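Local coordinates for endo-1,4-beta-xylanase (Uncultured bacterium, PDB 7AX7), which removes acetyl groups from acetylated xylan with the help of a cobalt ion, as the CE4 domain of a multidomain xylanase, at residues 3-8 with 186-191; 143-148 with 200-205. All coordinates share one frame; numbering follows the deposited sequence.

Contact 1: 3-8 with 186-191; sequences EKLIAL and FEKKGV
Leu5 and Lys188 mark the closest backbone approach, with Leu5 CA 8.8 Å from Lys188 CA, so side chains bridge strand 4-11 and the last turn of helix 182-189. Leu5 is the buried residue at the middle of the contact. Its chi1 of -56° sets CG anti to the carbonyl carbon, and there Leu5 CG is 4.1 Å from Lys189 CE. Leu5 CD1 sits 3.8 Å from Lys188 CB. Leu5 CD1 also lies 3.9 Å from Lys189 CE. The Leu5 side chain is roughly square to that of Lys188 and passes beside that of Lys189 with the two pointing opposite ways.

In this NodB-type polysaccharide deacetylase fold, strand 4-11 is an inner strand of the parallel sheet. It pairs with strands 148-153 and 177-179, and helix 182-189 follows the latter in the chain. The helix ends in a Schellman motif: Val191 N bonds to Phe186 O, Gly190 N bonds to Glu187 O, and Gly190 takes a positive phi (64°).

The Lys189 chain bends at CD (chi2 -62°), and its tip comes back toward the strand. A water joins it to Glu3: it accepts from Lys189 NZ at 2.8 Å and donates to Glu3 O at 3.1 Å. The main partner of this ammonium is Asp146, in a salt bridge. Glu3 OE2 and Lys188 NZ are 5.0 Å apart, so the two charges probably attract only at a distance.

Contact 2: 143-148 with 200-205; sequences AAKDGQ and WSNANG
Asn202 reaches across to Asp146, Gly147 and Gln148 and joins two beta turns. Residues 145-148 form a type II turn just before strand 148-153, and residues 202-205 form a type I turn. Gln148 and Asn202 make a single beta bridge. Asn202 CB lies 3.5 Å from Gln148 OE1. Asn202 CG is anti to the backbone N (chi1 -170°) and sits 3.2 Å from Gly147 O. Asn202 OD1 turns back and accepts from Asn204 N on a lone pair, at 2.9 Å, closing an Asx turn. Both N-H groups of ND2 are used, and both acceptors lie close to the amide plane. Asn202 ND2 is 3.0 Å from Asp146 O. The bond from Asn202 ND2 to Gln148 OE1, at 2.9 Å, is nearly straight (176°). An alanine here would remove the donor to Asp146 O and Gln148 OE1 and the acceptor for Asn204 N, and would probably weaken the hold between the two turns. Beside the amide, Ala203 N donates to Gly147 O. A CB at Gly147 would run into Asn202 OD1 and press against the preceding carbonyl O. Gln148 OE1 also accepts from Lys145 NZ, 2.6 Å away, on the opposite face from Asn202 ND2.

Contacts 1 and 2 are neighbours, their centres about 8 Å apart, and their segments alternate along the chain. They meet where strand 4-11 runs beside the turn at 145-148. Leu5 O lies 2.7 Å from Gly147 N, and Leu5 N lies 3.0 Å from Asp146 OD1; both are probable hydrogen bonds. Ile6 CD1 packs on Lys145 O at 3.3 Å. Asp146 thus serves both contacts, and Ala203 of contact 2 touches the Lys189 side chain of contact 1. The cobalt site of Asp12, His62 and His66 is elsewhere: both contacts lie by the start of strand 4-11, while Asp12 directly follows its end.

Contact 1: 3-8 with 186-191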
loop_
_atom_site.group_PDB
_atom_site.type_symbol
_atom_site.label_atom_id
_atom_site.label_comp_id
_atom_site.label_asym_id
_atom_site.label_seq_id
_atom_site.Cartn_x
_atom_site.Cartn_y
_atom_site.Cartn_z
ATOM N N GLU A 3 15.424 -14.609 7.949
ATOM C CA GLU A 3 14.064 -14.172 7.641
ATOM C C GLU A 3 13.989 -13.605 6.226
ATOM O O GLU A 3 14.889 -12.892 5.779
ATOM C CB GLU A 3 13.601 -13.111 8.649
ATOM C CG GLU A 3 12.464 -13.546 9.586
ATOM C CD GLU A 3 12.016 -12.443 10.559
ATOM O OE1 GLU A 3 11.222 -12.740 11.479
ATOM O OE2 GLU A 3 12.456 -11.282 10.410
ATOM N N LYS A 4 12.912 -13.943 5.520
ATOM C CA LYS A 4 12.648 -13.461 4.167
ATOM C C LYS A 4 11.367 -12.642 4.215
ATOM O O LYS A 4 10.299 -13.184 4.513
ATOM C CB LYS A 4 12.501 -14.622 3.177
ATOM C CG LYS A 4 13.712 -15.513 3.077
ATOM C CD LYS A 4 13.428 -16.765 2.260
ATOM C CE LYS A 4 14.687 -17.635 2.135
ATOM N NZ LYS A 4 15.257 -18.065 3.468
ATOM N N LEU A 5 11.476 -11.342 3.943
ATOM C CA LEU A 5 10.396 -10.405 4.213
ATOM C C LEU A 5 9.646 -10.049 2.938
ATOM O O LEU A 5 10.259 -9.826 1.888
ATOM C CB LEU A 5 10.933 -9.128 4.865
ATOM C CG LEU A 5 11.738 -9.308 6.154
ATOM C CD1 LEU A 5 12.077 -7.943 6.755
ATOM C CD2 LEU A 5 10.983 -10.192 7.164
ATOM N N ILE A 6 8.315 -9.990 3.039
ATOM C CA ILE A 6 7.452 -9.522 1.958
ATOM C C ILE A 6 6.494 -8.482 2.520
ATOM O O ILE A 6 5.955 -8.645 3.623
ATOM C CB ILE A 6 6.662 -10.667 1.289
ATOM C CG1 ILE A 6 7.599 -11.605 0.543
ATOM C CG2 ILE A 6 5.706 -10.103 0.256
ATOM C CD1 ILE A 6 8.035 -11.055 -0.802
ATOM N N ALA A 7 6.276 -7.418 1.762
ATOM C CA ALA A 7 5.381 -6.339 2.169
ATOM C C ALA A 7 4.223 -6.322 1.179
ATOM O O ALA A 7 4.353 -5.765 0.081
ATOM C CB ALA A 7 6.113 -4.999 2.217
ATOM N N LEU A 8 3.114 -6.965 1.560
ATOM C CA LEU A 8 1.882 -6.875 0.789
ATOM C C LEU A 8 1.250 -5.508 1.008
ATOM O O LEU A 8 1.112 -5.063 2.150
ATOM C CB LEU A 8 0.906 -7.978 1.204
ATOM C CG LEU A 8 1.119 -9.403 0.695
ATOM C CD1 LEU A 8 0.036 -10.325 1.265
ATOM C CD2 LEU A 8 1.109 -9.453 -0.824
ATOM N N PHE A 186 11.427 -1.792 6.463
ATOM C CA PHE A 186 12.651 -1.006 6.574
ATOM C C PHE A 186 13.279 -1.149 7.957
ATOM O O PHE A 186 14.499 -1.294 8.072
ATOM C CB PHE A 186 12.370 0.456 6.234
ATOM C CG PHE A 186 12.219 0.704 4.756
ATOM C CD1 PHE A 186 13.333 0.867 3.954
ATOM C CD2 PHE A 186 10.963 0.741 4.166
ATOM C CE1 PHE A 186 13.201 1.081 2.589
ATOM C CE2 PHE A 186 10.824 0.962 2.806
ATOM C CZ PHE A 186 11.943 1.132 2.016
ATOM N N GLU A 187 12.462 -1.129 9.011
ATOM C CA GLU A 187 12.994 -1.300 10.361
ATOM C C GLU A 187 13.807 -2.589 10.472
ATOM O O GLU A 187 14.935 -2.588 10.979
ATOM C CB GLU A 187 11.846 -1.286 11.374
ATOM C CG GLU A 187 12.266 -1.060 12.835
ATOM C CD GLU A 187 12.932 -2.278 13.464
ATOM O OE1 GLU A 187 13.904 -2.092 14.232
ATOM O OE2 GLU A 187 12.486 -3.420 13.190
ATOM N N LYS A 188 13.246 -3.706 9.992
ATOM C CA LYS A 188 13.885 -4.999 10.224
ATOM C C LYS A 188 15.115 -5.194 9.341
ATOM O O LYS A 188 16.043 -5.912 9.728
ATOM C CB LYS A 188 12.872 -6.133 10.023
ATOM C CG LYS A 188 11.795 -6.200 11.109
ATOM C CD LYS A 188 10.746 -7.279 10.796
ATOM C CE LYS A 188 9.603 -7.317 11.826
ATOM N NZ LYS A 188 10.003 -7.857 13.163
ATOM N N LYS A 189 15.160 -4.554 8.170
ATOM C CA LYS A 189 16.360 -4.613 7.344
ATOM C C LYS A 189 17.409 -3.588 7.759
ATOM O O LYS A 189 18.509 -3.591 7.192
ATOM C CB LYS A 189 16.010 -4.411 5.861
ATOM C CG LYS A 189 15.163 -5.532 5.219
ATOM C CD LYS A 189 15.906 -6.862 5.245
ATOM C CE LYS A 189 15.180 -7.931 4.451
ATOM N NZ LYS A 189 15.826 -9.269 4.605
ATOM N N GLY A 190 17.102 -2.719 8.722
ATOM C CA GLY A 190 18.055 -1.689 9.112
ATOM C C GLY A 190 18.360 -0.700 8.006
ATOM O O GLY A 190 19.510 -0.273 7.855
ATOM N N VAL A 191 17.352 -0.330 7.219
ATOM C CA VAL A 191 17.517 0.572 6.085
ATOM C C VAL A 191 16.723 1.845 6.356
ATOM O O VAL A 191 15.570 1.777 6.793
ATOM C CB VAL A 191 17.062 -0.088 4.769
ATOM C CG1 VAL A 191 16.999 0.951 3.637
ATOM C CG2 VAL A 191 17.987 -1.253 4.409
HETATM O O HOH W 1 15.353 -10.174 7.173
#

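Contact 2: 143-148 with 200-205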
loop_
_atom_site.group_PDB
_atom_site.type_symbol
_atom_site.label_atom_id
_atom_site.label_comp_id
_atom_site.label_asym_id
_atom_site.label_seq_id
_atom_site.Cartn_x
_atom_site.Cartn_y
_atom_site.Cartn_z
ATOM N N ALA A 143 6.525 -12.388 -8.201
ATOM C CA ALA A 143 7.185 -11.140 -7.851
ATOM C C ALA A 143 7.919 -11.221 -6.520
ATOM O O ALA A 143 8.763 -10.367 -6.230
ATOM C CB ALA A 143 6.161 -10.006 -7.805
ATOM N N ALA A 144 7.629 -12.236 -5.719
ATOM C CA ALA A 144 8.169 -12.312 -4.375
ATOM C C ALA A 144 9.668 -12.527 -4.419
ATOM O O ALA A 144 10.166 -13.388 -5.147
ATOM C CB ALA A 144 7.507 -13.447 -3.594
ATOM N N LYS A 145 10.381 -11.731 -3.639
ATOM C CA LYS A 145 11.733 -12.052 -3.223
ATOM C C LYS A 145 11.966 -11.308 -1.924
ATOM O O LYS A 145 11.199 -10.407 -1.560
ATOM C CB LYS A 145 12.777 -11.699 -4.293
ATOM C CG LYS A 145 12.854 -10.246 -4.682
ATOM C CD LYS A 145 13.849 -10.053 -5.819
ATOM C CE LYS A 145 13.540 -8.811 -6.659
ATOM N NZ LYS A 145 13.827 -7.520 -5.953
ATOM N N ASP A 146 13.000 -11.732 -1.203
ATOM C CA ASP A 146 13.336 -11.129 0.083
ATOM C C ASP A 146 13.395 -9.609 -0.028
ATOM O O ASP A 146 14.118 -9.069 -0.867
ATOM C CB ASP A 146 14.681 -11.679 0.554
ATOM C CG ASP A 146 15.015 -11.268 1.966
ATOM O OD1 ASP A 146 14.114 -10.780 2.684
ATOM O OD2 ASP A 146 16.184 -11.442 2.359
ATOM N N GLY A 147 12.619 -8.921 0.811
ATOM C CA GLY A 147 12.618 -7.471 0.857
ATOM C C GLY A 147 11.679 -6.774 -0.106
ATOM O O GLY A 147 11.643 -5.538 -0.119
ATOM N N GLN A 148 10.895 -7.520 -0.887
ATOM C CA GLN A 148 10.105 -6.939 -1.970
ATOM C C GLN A 148 8.769 -6.393 -1.480
ATOM O O GLN A 148 8.112 -6.978 -0.610
ATOM C CB GLN A 148 9.848 -7.981 -3.063
ATOM C CG GLN A 148 9.357 -7.400 -4.387
ATOM C CD GLN A 148 10.426 -6.562 -5.094
ATOM O OE1 GLN A 148 11.624 -6.729 -4.852
ATOM N NE2 GLN A 148 9.991 -5.662 -5.967
ATOM N N TRP A 200 11.100 3.492 -3.875
ATOM C CA TRP A 200 11.514 2.179 -3.395
ATOM C C TRP A 200 10.561 1.089 -3.871
ATOM O O TRP A 200 9.340 1.249 -3.802
ATOM C CB TRP A 200 11.531 2.133 -1.866
ATOM C CG TRP A 200 12.438 3.071 -1.139
ATOM C CD1 TRP A 200 12.154 4.348 -0.736
ATOM C CD2 TRP A 200 13.753 2.780 -0.659
ATOM N NE1 TRP A 200 13.229 4.879 -0.050
ATOM C CE2 TRP A 200 14.224 3.937 0.010
ATOM C CE3 TRP A 200 14.589 1.658 -0.741
ATOM C CZ2 TRP A 200 15.498 4.002 0.591
ATOM C CZ3 TRP A 200 15.855 1.726 -0.152
ATOM C CH2 TRP A 200 16.293 2.887 0.501
ATOM N N SER A 201 11.124 -0.034 -4.319
ATOM C CA SER A 201 10.370 -1.265 -4.509
ATOM C C SER A 201 10.873 -2.415 -3.649
ATOM O O SER A 201 10.168 -3.422 -3.516
ATOM C CB SER A 201 10.398 -1.695 -5.985
ATOM O OG SER A 201 9.771 -0.714 -6.788
ATOM N N ASN A 202 12.064 -2.292 -3.072
ATOM C CA ASN A 202 12.673 -3.320 -2.244
ATOM C C ASN A 202 13.537 -2.605 -1.220
ATOM O O ASN A 202 14.188 -1.608 -1.542
ATOM C CB ASN A 202 13.511 -4.299 -3.084
ATOM C CG ASN A 202 13.971 -5.517 -2.294
ATOM O OD1 ASN A 202 14.791 -5.404 -1.381
ATOM N ND2 ASN A 202 13.463 -6.693 -2.660
ATOM N N ALA A 203 13.528 -3.096 0.018
ATOM C CA ALA A 203 14.350 -2.460 1.039
ATOM C C ALA A 203 15.816 -2.316 0.624
ATOM O O ALA A 203 16.531 -1.492 1.206
ATOM C CB ALA A 203 14.238 -3.236 2.348
ATOM N N ASN A 204 16.287 -3.082 -0.369
ATOM C CA ASN A 204 17.664 -2.928 -0.838
ATOM C C ASN A 204 17.850 -1.754 -1.801
ATOM O O ASN A 204 18.993 -1.434 -2.149
ATOM C CB ASN A 204 18.170 -4.222 -1.491
ATOM C CG ASN A 204 17.535 -4.496 -2.847
ATOM O OD1 ASN A 204 16.882 -3.633 -3.441
ATOM N ND2 ASN A 204 17.742 -5.709 -3.352
ATOM N N GLY A 205 16.767 -1.111 -2.240
ATOM C CA GLY A 205 16.856 0.127 -2.998
ATOM C C GLY A 205 17.433 0.024 -4.394
ATOM O O GLY A 205 17.761 1.058 -4.990
#